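Glutamate receptor kainate-like protein (PDB 4ZDM) binds glycine in its clamshell ligand-binding domain and probably serves as a subunit of a glycine-activated ion channel of the ionotropic glutamate receptor family. Local coordinates at residues D106-M111 and E216-L221; N3-M8 and S225-L230; G13-M18 and I59-L64; L84-D89 and G220-S225; P19-P24 and S35-V40. All coordinates share one frame; numbering follows the deposited sequence.

Contact 1. Residues D106-M111 and E216-L221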
# COMPACT_ATOMS: atom_id res chain seq x y z
N ASP A 106 13.75 -10.84 5.25
CA ASP A 106 15.08 -10.67 4.64
C ASP A 106 15.64 -9.30 4.97
O ASP A 106 14.90 -8.34 5.27
CB ASP A 106 15.03 -10.81 3.14
CG ASP A 106 15.08 -12.27 2.63
OD1 ASP A 106 15.30 -13.20 3.43
OD2 ASP A 106 14.94 -12.41 1.40
N PHE A 107 16.95 -9.21 4.91
CA PHE A 107 17.69 -7.96 5.05
C PHE A 107 18.42 -7.69 3.75
O PHE A 107 19.00 -8.61 3.14
CB PHE A 107 18.67 -8.05 6.22
CG PHE A 107 17.99 -8.01 7.53
CD1 PHE A 107 17.47 -9.16 8.09
CD2 PHE A 107 17.80 -6.83 8.18
CE1 PHE A 107 16.80 -9.12 9.31
CE2 PHE A 107 17.14 -6.77 9.39
CZ PHE A 107 16.63 -7.93 9.96
N SER A 108 18.40 -6.43 3.37
CA SER A 108 19.23 -5.99 2.26
C SER A 108 20.68 -6.11 2.59
O SER A 108 21.08 -6.28 3.73
CB SER A 108 18.91 -4.53 1.88
OG SER A 108 19.42 -3.59 2.83
N LEU A 109 21.49 -5.95 1.55
CA LEU A 109 22.89 -5.63 1.73
C LEU A 109 22.96 -4.43 2.67
O LEU A 109 22.16 -3.50 2.58
CB LEU A 109 23.54 -5.37 0.37
CG LEU A 109 25.02 -5.13 0.30
CD1 LEU A 109 25.60 -5.83 -0.99
CD2 LEU A 109 25.24 -3.66 0.27
N SER A 110 23.91 -4.45 3.62
CA SER A 110 23.88 -3.50 4.70
C SER A 110 24.40 -2.14 4.36
O SER A 110 25.27 -1.99 3.48
CB SER A 110 24.62 -4.08 5.88
OG SER A 110 25.99 -4.31 5.55
N MET A 111 23.88 -1.13 5.05
CA MET A 111 24.37 0.24 4.91
C MET A 111 25.62 0.50 5.76
O MET A 111 26.44 1.35 5.43
CB MET A 111 23.25 1.26 5.22
CG MET A 111 22.64 1.17 6.58
SD MET A 111 21.35 2.43 6.78
CE MET A 111 20.08 1.23 6.40
N GLU A 216 24.95 -6.12 11.38
CA GLU A 216 24.70 -5.26 10.23
C GLU A 216 23.44 -4.43 10.44
O GLU A 216 22.50 -4.92 11.06
CB GLU A 216 24.57 -6.08 8.98
CG GLU A 216 25.87 -6.73 8.53
CD GLU A 216 25.74 -7.37 7.19
OE1 GLU A 216 26.38 -6.89 6.21
OE2 GLU A 216 24.95 -8.36 7.01
N LEU A 217 23.42 -3.23 9.89
CA LEU A 217 22.28 -2.33 9.82
C LEU A 217 21.87 -2.28 8.37
O LEU A 217 22.70 -1.95 7.52
CB LEU A 217 22.64 -0.94 10.33
CG LEU A 217 22.96 -0.92 11.83
CD1 LEU A 217 23.75 0.33 12.17
CD2 LEU A 217 21.69 -0.93 12.62
N ALA A 218 20.61 -2.58 8.06
CA ALA A 218 20.17 -2.76 6.68
C ALA A 218 18.73 -2.37 6.53
O ALA A 218 18.06 -1.99 7.49
CB ALA A 218 20.42 -4.22 6.28
N PHE A 219 18.19 -2.49 5.32
CA PHE A 219 16.75 -2.38 5.10
C PHE A 219 16.12 -3.75 5.24
O PHE A 219 16.76 -4.79 5.03
CB PHE A 219 16.45 -1.77 3.74
CG PHE A 219 16.84 -0.30 3.58
CD1 PHE A 219 17.27 0.48 4.62
CD2 PHE A 219 16.68 0.28 2.32
CE1 PHE A 219 17.57 1.85 4.40
CE2 PHE A 219 16.98 1.64 2.11
CZ PHE A 219 17.41 2.40 3.13
N GLY A 220 14.83 -3.78 5.58
CA GLY A 220 14.06 -5.00 5.75
C GLY A 220 13.08 -5.23 4.61
O GLY A 220 12.41 -4.27 4.21
N LEU A 221 12.97 -6.48 4.13
CA LEU A 221 12.10 -6.82 3.02
C LEU A 221 11.43 -8.13 3.32
O LEU A 221 11.97 -8.94 4.08
CB LEU A 221 12.85 -7.00 1.69
CG LEU A 221 13.49 -5.74 1.08
CD1 LEU A 221 14.78 -5.37 1.73
CD2 LEU A 221 13.74 -5.97 -0.41
O HOH W 1 22.35 -7.17 6.27
O HOH W 2 25.93 -6.59 3.44
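Phe107 and Gly220 face each other as a non-hydrogen-bonded antiparallel pair, and Asp106 and Leu221 as a hydrogen-bonded one, joining short strand 106-107 to the long strand 205-221 in the clamshell ligand-binding domain of a glutamate receptor. Backbone bonds run both ways between Asp106 and Leu221, and Ser108 N adds the next one, to Phe219 O at 2.9 Å. At this same residue a side chain then stands in for a carbonyl. With OG held between the backbone N and the carbonyl carbon (chi1 73°), Ser108 accepts from Phe219 N at 3.0 Å and donates its own proton to Leu109 O, so two bonds grip this buried hydroxyl. The packing around it is close: Ala218 CB lies 3.3 Å from Ser108 O and also meets the edge of the Phe107 ring, at CD2. Further on, Met111 N bonds to Leu217 O, and the side chain of Leu217 comes within about 4 Å of the bound glycine. The loop is also bonded to helix 228-240, Leu109 N to Asp232 and Ser110 O to Arg239.

The end at Glu216 is wetter. One water accepts from Ser110 N and donates to Glu216 OE1, and a second sits between Ser108 O and Glu216 OE2, 3.0 Å from each. The Glu216 carboxylate also takes a short direct bond: Ser110 OG donates to Glu216 OE1 at 2.7 Å, arriving from above the carboxylate plane, 50° out of it.

Contact 2. Residues N3-M8 and S225-L230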
# COMPACT_ATOMS: atom_id res chain seq x y z
N ASN A 3 17.98 -1.31 -15.84
CA ASN A 3 16.83 -2.11 -15.31
C ASN A 3 16.30 -1.55 -14.00
O ASN A 3 17.07 -1.23 -13.11
CB ASN A 3 17.21 -3.57 -15.06
CG ASN A 3 17.49 -4.32 -16.33
OD1 ASN A 3 17.22 -3.83 -17.42
ND2 ASN A 3 18.04 -5.53 -16.19
N ASN A 4 14.98 -1.45 -13.88
CA ASN A 4 14.41 -0.77 -12.78
C ASN A 4 12.96 -1.25 -12.55
O ASN A 4 12.49 -2.22 -13.12
CB ASN A 4 14.49 0.74 -12.96
CG ASN A 4 13.74 1.27 -14.17
OD1 ASN A 4 12.51 1.25 -14.26
ND2 ASN A 4 14.50 1.87 -15.09
N LEU A 5 12.28 -0.58 -11.63
CA LEU A 5 10.93 -1.00 -11.22
C LEU A 5 9.76 -0.35 -11.95
O LEU A 5 8.58 -0.55 -11.59
CB LEU A 5 10.78 -0.79 -9.73
CG LEU A 5 11.76 -1.53 -8.84
CD1 LEU A 5 11.56 -1.27 -7.37
CD2 LEU A 5 11.64 -3.02 -9.13
N ASN A 6 10.07 0.45 -12.96
CA ASN A 6 9.07 0.90 -13.91
C ASN A 6 7.92 1.62 -13.26
O ASN A 6 6.77 1.47 -13.67
CB ASN A 6 8.55 -0.29 -14.75
CG ASN A 6 9.68 -1.02 -15.50
OD1 ASN A 6 10.71 -0.44 -15.84
ND2 ASN A 6 9.48 -2.30 -15.77
N GLY A 7 8.21 2.44 -12.24
CA GLY A 7 7.20 3.24 -11.62
C GLY A 7 6.31 2.57 -10.58
O GLY A 7 5.24 3.06 -10.20
N MET A 8 6.77 1.45 -10.08
CA MET A 8 6.13 0.80 -8.94
C MET A 8 6.01 1.77 -7.79
O MET A 8 6.90 2.56 -7.55
CB MET A 8 6.96 -0.43 -8.47
CG MET A 8 6.34 -1.30 -7.42
SD MET A 8 7.51 -2.67 -7.04
CE MET A 8 6.41 -3.64 -5.99
N SER A 225 11.29 -11.24 -2.14
CA SER A 225 10.93 -9.99 -2.78
C SER A 225 11.51 -9.88 -4.17
O SER A 225 12.72 -10.06 -4.33
CB SER A 225 11.42 -8.80 -1.96
OG SER A 225 11.12 -7.60 -2.66
N PRO A 226 10.67 -9.48 -5.12
CA PRO A 226 11.20 -9.34 -6.47
C PRO A 226 12.13 -8.16 -6.64
O PRO A 226 12.81 -8.13 -7.68
CB PRO A 226 9.94 -9.21 -7.32
CG PRO A 226 8.90 -8.69 -6.43
CD PRO A 226 9.21 -9.26 -5.05
N PHE A 227 12.17 -7.21 -5.71
CA PHE A 227 13.02 -6.06 -5.91
C PHE A 227 14.26 -6.08 -4.99
O PHE A 227 15.06 -5.16 -5.01
CB PHE A 227 12.22 -4.73 -5.79
CG PHE A 227 11.45 -4.57 -4.51
CD1 PHE A 227 12.05 -4.09 -3.37
CD2 PHE A 227 10.13 -4.89 -4.47
CE1 PHE A 227 11.36 -3.94 -2.20
CE2 PHE A 227 9.41 -4.71 -3.30
CZ PHE A 227 10.02 -4.27 -2.17
N LYS A 228 14.48 -7.17 -4.24
CA LYS A 228 15.65 -7.25 -3.38
C LYS A 228 16.98 -7.10 -4.14
O LYS A 228 17.85 -6.38 -3.69
CB LYS A 228 15.70 -8.55 -2.59
CG LYS A 228 16.86 -8.58 -1.58
CD LYS A 228 16.78 -9.75 -0.67
CE LYS A 228 17.84 -9.68 0.39
NZ LYS A 228 19.24 -9.81 -0.13
N ASN A 229 17.14 -7.79 -5.27
CA ASN A 229 18.40 -7.70 -5.94
C ASN A 229 18.72 -6.29 -6.42
O ASN A 229 19.88 -5.87 -6.36
CB ASN A 229 18.45 -8.68 -7.14
CG ASN A 229 18.45 -10.14 -6.70
OD1 ASN A 229 18.85 -10.48 -5.59
ND2 ASN A 229 18.01 -11.02 -7.60
N LEU A 230 17.72 -5.54 -6.87
CA LEU A 230 17.94 -4.16 -7.30
C LEU A 230 18.29 -3.25 -6.13
O LEU A 230 19.15 -2.37 -6.24
CB LEU A 230 16.73 -3.62 -8.07
CG LEU A 230 16.50 -4.24 -9.46
CD1 LEU A 230 15.17 -3.72 -9.99
CD2 LEU A 230 17.59 -3.88 -10.39
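Asn3 meets Leu230 through its backbone: the carbonyl O of Asn3 rests 3.8 Å from Leu230 CD2, on the first turn of helix 228-240. At Asn4 the backbone, nearest at CA, lies against Leu230 CD1, while the side chain points away and shapes its own segment. Asn4 OD1 accepts from Asn6 N in the carbonyl plane, on a lone pair, which closes an Asx turn; Asn53 ND2 also bonds to this oxygen. Leu5 meets both Leu230 and Phe227. Its CD2 sits 3.7 Å from Leu230 CD1 and 3.8 Å from Phe227 CB, and the two leucines slide past each other in opposite directions. From Leu5 the chain doubles back in a type I' turn, with Met8 N bonded to Leu5 O. Met8 then reaches out fully extended, CG anti to the backbone N (chi1 -172°), and crosses Phe227 at about a right angle. The Met8 methyl CE comes to 4.2 Å from Phe227 CE2. Its SD stands 5.2 Å from the centroid of the Phe227 ring, an oblique Met-aromatic contact, and Met8 also packs on Asn86 of the second subunit. Within its own segment, Ser225 OG lies 3.3 Å above the centre of the Phe227 ring and accepts from Phe227 N, an ST turn leading into the helix. The join is therefore almost wholly apolar, the Asn3 carbonyl aside; hydrogen bonds lie within each segment or go to neighbours such as Asn53, and none links the two.

Contact 3. Residues G13-M18 and I59-L64; sequences GIIPEM and ITPEDL
Gly13 and Ile59 form the last parallel bridge between strands 8-13 and 54-59, the two strands joined through helix 40-52 in a beta-alpha-beta crossover of the clamshell's ligand-binding fold. Ile14 N donates to Ile59 O at 3.1 Å, approaching from above the carbonyl plane, and the same oxygen receives the CA-H of Gly13. Beyond this bond the regular hydrogen bonding lapses, and side chains join in. Ile14 crosses Thr60 obliquely: CG1, set between the backbone N and the carbonyl carbon (chi1 64°), presses on Thr60 OG1 at 3.3 Å. Ile15 meets Pro61 at about a right angle, its CG1 4.0 Å from the ring atom CD of Pro61. The CD1 of Ile15 goes on to the backbone of Leu64, brought back by a type I turn from Pro61. These loops lead to the ligand site, for Ile15 also touches Phe66 and Glu17 forms a salt bridge with Arg147, both pocket residues. The buried carbonyl of Ile14 has no hydrogen-bond partner: its oxygen sees carbon instead, Thr60 CA at 3.3 Å in a CA-H...O contact and Pro61 CD at 3.2 Å, since proline has no N-H to give.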
# COMPACT_ATOMS: atom_id res chain seq x y z
N GLY A 13 8.60 1.73 5.58
CA GLY A 13 8.42 1.83 7.00
C GLY A 13 9.50 2.64 7.68
O GLY A 13 10.69 2.41 7.46
N ILE A 14 9.10 3.60 8.52
CA ILE A 14 10.01 4.50 9.22
C ILE A 14 9.64 4.62 10.69
O ILE A 14 8.47 4.49 11.06
CB ILE A 14 10.03 5.93 8.61
CG1 ILE A 14 8.70 6.62 8.75
CG2 ILE A 14 10.41 5.86 7.15
CD1 ILE A 14 8.80 8.16 8.58
N ILE A 15 10.65 4.93 11.51
CA ILE A 15 10.53 5.47 12.86
C ILE A 15 11.53 6.59 12.92
O ILE A 15 12.69 6.39 12.69
CB ILE A 15 10.81 4.43 13.95
CG1 ILE A 15 9.71 3.37 13.98
CG2 ILE A 15 10.91 5.12 15.33
CD1 ILE A 15 9.97 2.25 14.90
N PRO A 16 11.13 7.79 13.36
CA PRO A 16 12.11 8.85 13.55
C PRO A 16 13.15 8.47 14.59
O PRO A 16 12.81 8.06 15.72
CB PRO A 16 11.25 10.02 14.04
CG PRO A 16 9.95 9.82 13.35
CD PRO A 16 9.75 8.31 13.50
N GLU A 17 14.41 8.67 14.21
CA GLU A 17 15.58 8.47 15.06
C GLU A 17 16.76 9.01 14.30
O GLU A 17 17.19 8.41 13.31
CB GLU A 17 15.81 7.02 15.44
CG GLU A 17 16.93 6.86 16.44
CD GLU A 17 17.17 5.41 16.79
OE1 GLU A 17 16.17 4.76 17.15
OE2 GLU A 17 18.35 4.97 16.76
N MET A 18 17.31 10.14 14.72
CA MET A 18 18.50 10.66 14.10
C MET A 18 19.71 9.85 14.46
O MET A 18 19.76 9.26 15.53
CB MET A 18 18.63 12.13 14.49
CG MET A 18 17.60 13.04 13.80
SD MET A 18 17.76 13.11 12.01
CE MET A 18 19.11 14.29 11.85
N ILE A 59 5.42 5.19 6.12
CA ILE A 59 4.39 4.80 7.06
C ILE A 59 5.08 4.50 8.37
O ILE A 59 6.04 3.71 8.43
CB ILE A 59 3.57 3.57 6.60
CG1 ILE A 59 2.75 3.94 5.34
CG2 ILE A 59 2.69 3.05 7.76
CD1 ILE A 59 1.81 2.88 4.88
N THR A 60 4.65 5.16 9.44
CA THR A 60 5.17 4.98 10.79
C THR A 60 4.24 4.08 11.57
O THR A 60 3.00 4.32 11.61
CB THR A 60 5.25 6.36 11.48
OG1 THR A 60 6.04 7.22 10.68
CG2 THR A 60 5.90 6.27 12.83
N PRO A 61 4.77 3.03 12.22
CA PRO A 61 3.86 2.14 12.96
C PRO A 61 3.22 2.86 14.11
O PRO A 61 3.85 3.66 14.80
CB PRO A 61 4.76 1.02 13.46
CG PRO A 61 6.13 1.58 13.39
CD PRO A 61 6.15 2.57 12.27
N GLU A 62 1.95 2.53 14.35
CA GLU A 62 1.24 3.13 15.47
C GLU A 62 1.97 2.97 16.81
O GLU A 62 1.99 3.88 17.65
CB GLU A 62 -0.16 2.52 15.56
CG GLU A 62 -0.93 2.63 14.25
CD GLU A 62 -2.33 2.06 14.33
OE1 GLU A 62 -2.89 1.98 15.45
OE2 GLU A 62 -2.87 1.69 13.26
N ASP A 63 2.57 1.80 17.01
CA ASP A 63 3.22 1.48 18.27
C ASP A 63 4.63 2.01 18.45
O ASP A 63 5.20 1.90 19.54
CB ASP A 63 3.17 -0.04 18.51
CG ASP A 63 4.04 -0.89 17.56
OD1 ASP A 63 4.86 -0.28 16.82
OD2 ASP A 63 3.82 -2.13 17.60
N LEU A 64 5.16 2.64 17.39
CA LEU A 64 6.47 3.26 17.39
C LEU A 64 7.58 2.29 17.86
O LEU A 64 8.63 2.69 18.39
CB LEU A 64 6.43 4.53 18.23
CG LEU A 64 5.75 5.72 17.57
CD1 LEU A 64 5.59 6.82 18.62
CD2 LEU A 64 6.53 6.23 16.37

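Contact 4. Residues L84-D89 and G220-S225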
# COMPACT_ATOMS: atom_id res chain seq x y z
N LEU A 84 5.33 -7.50 7.40
CA LEU A 84 4.72 -8.82 7.20
C LEU A 84 3.26 -8.76 6.82
O LEU A 84 2.79 -9.61 6.04
CB LEU A 84 4.90 -9.65 8.47
CG LEU A 84 6.32 -10.11 8.72
CD1 LEU A 84 6.50 -10.69 10.13
CD2 LEU A 84 6.80 -11.11 7.69
N ASP A 85 2.57 -7.74 7.28
CA ASP A 85 1.17 -7.56 6.96
C ASP A 85 0.95 -6.90 5.60
O ASP A 85 -0.19 -6.66 5.23
CB ASP A 85 0.47 -6.68 8.00
CG ASP A 85 0.27 -7.36 9.34
OD1 ASP A 85 0.36 -8.60 9.40
OD2 ASP A 85 -0.02 -6.60 10.31
N ASN A 86 2.01 -6.51 4.89
CA ASN A 86 1.89 -5.82 3.62
C ASN A 86 1.37 -4.39 3.76
O ASN A 86 1.06 -3.75 2.74
CB ASN A 86 0.98 -6.61 2.64
CG ASN A 86 1.57 -6.71 1.27
OD1 ASN A 86 1.46 -5.84 0.48
ND2 ASN A 86 2.17 -7.84 0.97
N LYS A 87 1.41 -3.84 4.97
CA LYS A 87 1.14 -2.42 5.11
C LYS A 87 2.28 -1.61 4.49
O LYS A 87 2.06 -0.59 3.82
CB LYS A 87 0.93 -2.09 6.59
CG LYS A 87 0.51 -0.64 6.79
CD LYS A 87 -0.20 -0.40 8.09
CE LYS A 87 -0.80 1.03 8.11
NZ LYS A 87 -1.79 1.23 7.02
N THR A 88 3.51 -2.07 4.71
CA THR A 88 4.67 -1.55 4.03
C THR A 88 5.31 -2.61 3.18
O THR A 88 5.01 -3.79 3.31
CB THR A 88 5.71 -1.01 5.01
OG1 THR A 88 6.00 -2.07 5.94
CG2 THR A 88 5.18 0.21 5.75
N ASP A 89 6.17 -2.17 2.27
CA ASP A 89 6.92 -3.05 1.36
C ASP A 89 8.41 -3.17 1.67
O ASP A 89 9.07 -4.13 1.24
CB ASP A 89 6.75 -2.55 -0.06
CG ASP A 89 5.31 -2.46 -0.44
OD1 ASP A 89 4.60 -3.51 -0.44
OD2 ASP A 89 4.80 -1.34 -0.70
N GLY A 220 14.83 -3.78 5.58
CA GLY A 220 14.06 -5.00 5.75
C GLY A 220 13.08 -5.23 4.61
O GLY A 220 12.41 -4.27 4.21
N LEU A 221 12.97 -6.48 4.13
CA LEU A 221 12.10 -6.82 3.02
C LEU A 221 11.43 -8.13 3.32
O LEU A 221 11.97 -8.94 4.08
CB LEU A 221 12.85 -7.00 1.69
CG LEU A 221 13.49 -5.74 1.08
CD1 LEU A 221 14.78 -5.37 1.73
CD2 LEU A 221 13.74 -5.97 -0.41
N ARG A 222 10.24 -8.36 2.77
CA ARG A 222 9.66 -9.70 2.86
C ARG A 222 10.54 -10.69 2.12
O ARG A 222 11.21 -10.36 1.16
CB ARG A 222 8.22 -9.71 2.29
CG ARG A 222 7.21 -9.01 3.17
CD ARG A 222 5.81 -9.11 2.58
NE ARG A 222 5.65 -8.36 1.35
CZ ARG A 222 5.41 -7.05 1.32
NH1 ARG A 222 5.27 -6.37 2.44
NH2 ARG A 222 5.33 -6.41 0.15
N LYS A 223 10.49 -11.94 2.59
CA LYS A 223 11.15 -13.01 1.85
C LYS A 223 10.65 -13.08 0.40
O LYS A 223 9.49 -12.83 0.11
CB LYS A 223 10.95 -14.34 2.57
CG LYS A 223 11.65 -14.36 3.90
CD LYS A 223 11.49 -15.70 4.55
CE LYS A 223 12.44 -15.83 5.71
NZ LYS A 223 12.64 -17.28 5.95
N ASN A 224 11.55 -13.43 -0.50
CA ASN A 224 11.23 -13.63 -1.91
C ASN A 224 10.80 -12.38 -2.63
O ASN A 224 10.06 -12.39 -3.61
CB ASN A 224 10.15 -14.72 -2.07
CG ASN A 224 10.60 -16.06 -1.50
OD1 ASN A 224 11.67 -16.55 -1.86
ND2 ASN A 224 9.86 -16.58 -0.54
N SER A 225 11.29 -11.24 -2.14
CA SER A 225 10.93 -9.99 -2.78
C SER A 225 11.51 -9.88 -4.17
O SER A 225 12.72 -10.06 -4.33
CB SER A 225 11.42 -8.80 -1.96
OG SER A 225 11.12 -7.60 -2.66
O HOH W 3 9.02 -6.77 0.76
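The guanidinium of Arg222 is sandwiched, with the Asn86 amide on one face and a water on the other. The amide plane is only 23° from that of the guanidinium, and Asn86 ND2 lies over the centre of the Arg222 group, 3.3 Å above its plane. Across the opposite face the water sits over the centre too, and it links the backbones by donating to Asp89 O and accepting from Arg222 N at 2.8 Å. At the edges the acceptors come in plane. Arg222 NH1 gives a short bond of 2.7 Å to Thr88 O, itself met in the carbonyl plane, and NH1 bonds to Leu83 O as well. Arg222 NH2 makes a salt bridge at 3.0 Å with Asp89 OD1, which is met on its anti lone pair, with the carboxylate turned 80° from the guanidinium. The Arg222 chain is straight at chi2 and bends at chi3 (-68°), which turns NE toward Asn86. The other oxygen, Asp89 OD2, accepts from Arg11 N, so strand 8-13 helps to position the carboxylate. Asn86, the first residue past helix 78-84, has the positive phi of a Schellman motif, and the positive charge close to this C-terminus is probably favourable. The contact thus pins the turn between helix 78-84 and strand 90-92 to the segment that follows Leu221 of strand 205-221, beside the second subunit, whose His9 packs on Asn86.

Contact 5. Residues P19-P24 and S35-V40; sequences PFISEP and SCYTGV
Pro19 to Pro24 runs antiparallel to Cys36 to Val40, the touching parts 170° apart, and backbone bonds join Val40 N to Pro19 O and Ser22 N to Thr38 O. Between them Gly39 brings its CA to 3.4 Å from Phe20 O, letting the chains draw close just before helix 40-52. The Ser22 hydroxyl supplies the third tie. OG stands between the backbone N and the carbonyl carbon (chi1 72°), where it accepts a nearly straight bond from Thr38 N at 2.9 Å and donates to Glu23 O at 2.8 Å. The Tyr37 ring lies against segment 19-24. Pro24 lies beside it, pointing the same way, with CA over one face toward the rim in a CH-pi contact, 4.1 Å from the ring centroid. Ser22 O comes to the ring edge, 3.2 Å from Tyr37 CD2; this buried carbonyl finds no hydrogen-bond partner. Ile21 crosses the tyrosine obliquely through CG2, 4.0 Å from Tyr37 CD2. The phenol oxygen is fixed by Ile31 O, and Phe58 meets the ring edge-to-face. Pro19, entered through a cis peptide, packs with Val40 against Tyr251 of helix 243-254. The contact joins two limbs of the loop between strand 8-13 and helix 40-52 in one lobe of the clamshell ligand-binding domain; the Cys36-Cys28 disulfide ties the second to the chain between. Phe20 and Ile21 both face Glu17, a classic beta bulge.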
# COMPACT_ATOMS: atom_id res chain seq x y z
N PRO A 19 20.71 9.80 13.55
CA PRO A 19 20.83 10.60 12.33
C PRO A 19 20.19 9.98 11.09
O PRO A 19 20.32 10.52 9.99
CB PRO A 19 22.36 10.67 12.13
CG PRO A 19 22.82 9.34 12.62
CD PRO A 19 21.93 9.00 13.80
N PHE A 20 19.46 8.89 11.28
CA PHE A 20 18.96 8.11 10.16
C PHE A 20 17.69 8.71 9.54
O PHE A 20 17.60 8.84 8.31
CB PHE A 20 18.71 6.69 10.63
CG PHE A 20 19.92 6.02 11.24
CD1 PHE A 20 21.03 5.71 10.46
CD2 PHE A 20 19.97 5.79 12.61
CE1 PHE A 20 22.18 5.13 11.07
CE2 PHE A 20 21.10 5.22 13.17
CZ PHE A 20 22.18 4.90 12.41
N ILE A 21 16.72 9.09 10.39
CA ILE A 21 15.43 9.67 9.96
C ILE A 21 15.01 10.69 10.97
O ILE A 21 15.01 10.41 12.17
CB ILE A 21 14.32 8.60 9.80
CG1 ILE A 21 14.78 7.48 8.86
CG2 ILE A 21 12.99 9.24 9.32
CD1 ILE A 21 13.81 6.34 8.73
N SER A 22 14.69 11.90 10.51
CA SER A 22 14.19 12.93 11.43
C SER A 22 12.76 12.75 11.87
O SER A 22 12.02 11.95 11.31
CB SER A 22 14.34 14.29 10.75
OG SER A 22 13.40 14.42 9.71
N GLU A 23 12.35 13.48 12.92
CA GLU A 23 10.92 13.71 13.11
C GLU A 23 10.35 14.44 11.88
O GLU A 23 11.08 15.15 11.18
CB GLU A 23 10.68 14.56 14.37
CG GLU A 23 11.13 13.92 15.63
CD GLU A 23 10.28 12.76 16.10
OE1 GLU A 23 9.16 12.55 15.63
OE2 GLU A 23 10.74 12.05 17.04
N PRO A 24 9.06 14.31 11.65
CA PRO A 24 8.42 15.11 10.58
C PRO A 24 8.52 16.60 10.91
O PRO A 24 8.48 16.95 12.09
CB PRO A 24 6.97 14.64 10.59
CG PRO A 24 6.76 14.00 11.94
CD PRO A 24 8.10 13.43 12.34
N SER A 35 8.86 14.51 1.93
CA SER A 35 9.42 15.85 1.90
C SER A 35 9.42 16.48 3.27
O SER A 35 10.09 17.49 3.44
CB SER A 35 8.67 16.71 0.89
OG SER A 35 7.38 17.02 1.37
N CYS A 36 8.72 15.91 4.24
CA CYS A 36 8.68 16.42 5.59
C CYS A 36 9.86 15.95 6.43
O CYS A 36 9.93 16.25 7.62
CB CYS A 36 7.39 15.98 6.30
SG CYS A 36 5.83 16.65 5.66
N TYR A 37 10.78 15.16 5.85
CA TYR A 37 11.85 14.51 6.60
C TYR A 37 13.24 14.79 6.06
O TYR A 37 13.40 15.09 4.87
CB TYR A 37 11.65 12.99 6.57
CG TYR A 37 10.38 12.52 7.22
CD1 TYR A 37 9.14 12.54 6.53
CD2 TYR A 37 10.36 12.12 8.55
CE1 TYR A 37 7.97 12.13 7.11
CE2 TYR A 37 9.19 11.70 9.14
CZ TYR A 37 8.01 11.71 8.43
OH TYR A 37 6.88 11.32 9.10
N THR A 38 14.22 14.67 6.95
CA THR A 38 15.64 14.63 6.60
C THR A 38 16.29 13.42 7.28
O THR A 38 15.59 12.66 7.96
CB THR A 38 16.41 15.92 7.03
OG1 THR A 38 16.34 16.00 8.47
CG2 THR A 38 15.82 17.17 6.36
N GLY A 39 17.58 13.21 7.03
CA GLY A 39 18.34 12.13 7.63
C GLY A 39 19.09 11.31 6.60
O GLY A 39 18.80 11.33 5.41
N VAL A 40 20.06 10.57 7.07
CA VAL A 40 20.89 9.71 6.23
C VAL A 40 20.04 8.81 5.36
O VAL A 40 20.23 8.70 4.13
CB VAL A 40 21.86 8.86 7.09
CG1 VAL A 40 22.58 7.83 6.23
CG2 VAL A 40 22.84 9.74 7.83

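In the fold
Contacts 1, 3 and 4 are buried, contact 5 partly so, and contact 2 lies at the surface. Contacts 1 and 4 share Gly220 and Leu221 on strand 205-221: the first adds a strand by backbone and serine bonds, the second fastens a loop by charge and stacking. Contact 2 takes up the helix that follows and is almost wholly apolar between its segments; it meets contact 1 where Phe227 packs on Leu221. Contacts 3 and 5, centres about 11 Å apart, both use the loop that leaves strand 8-13, contact 3 pairing it with the loop after strand 54-59, and Ile14 packing on Tyr37 joins them. Contacts 2, 3 and 4 also touch the second subunit, whereas 1 and 5 stay within the chain.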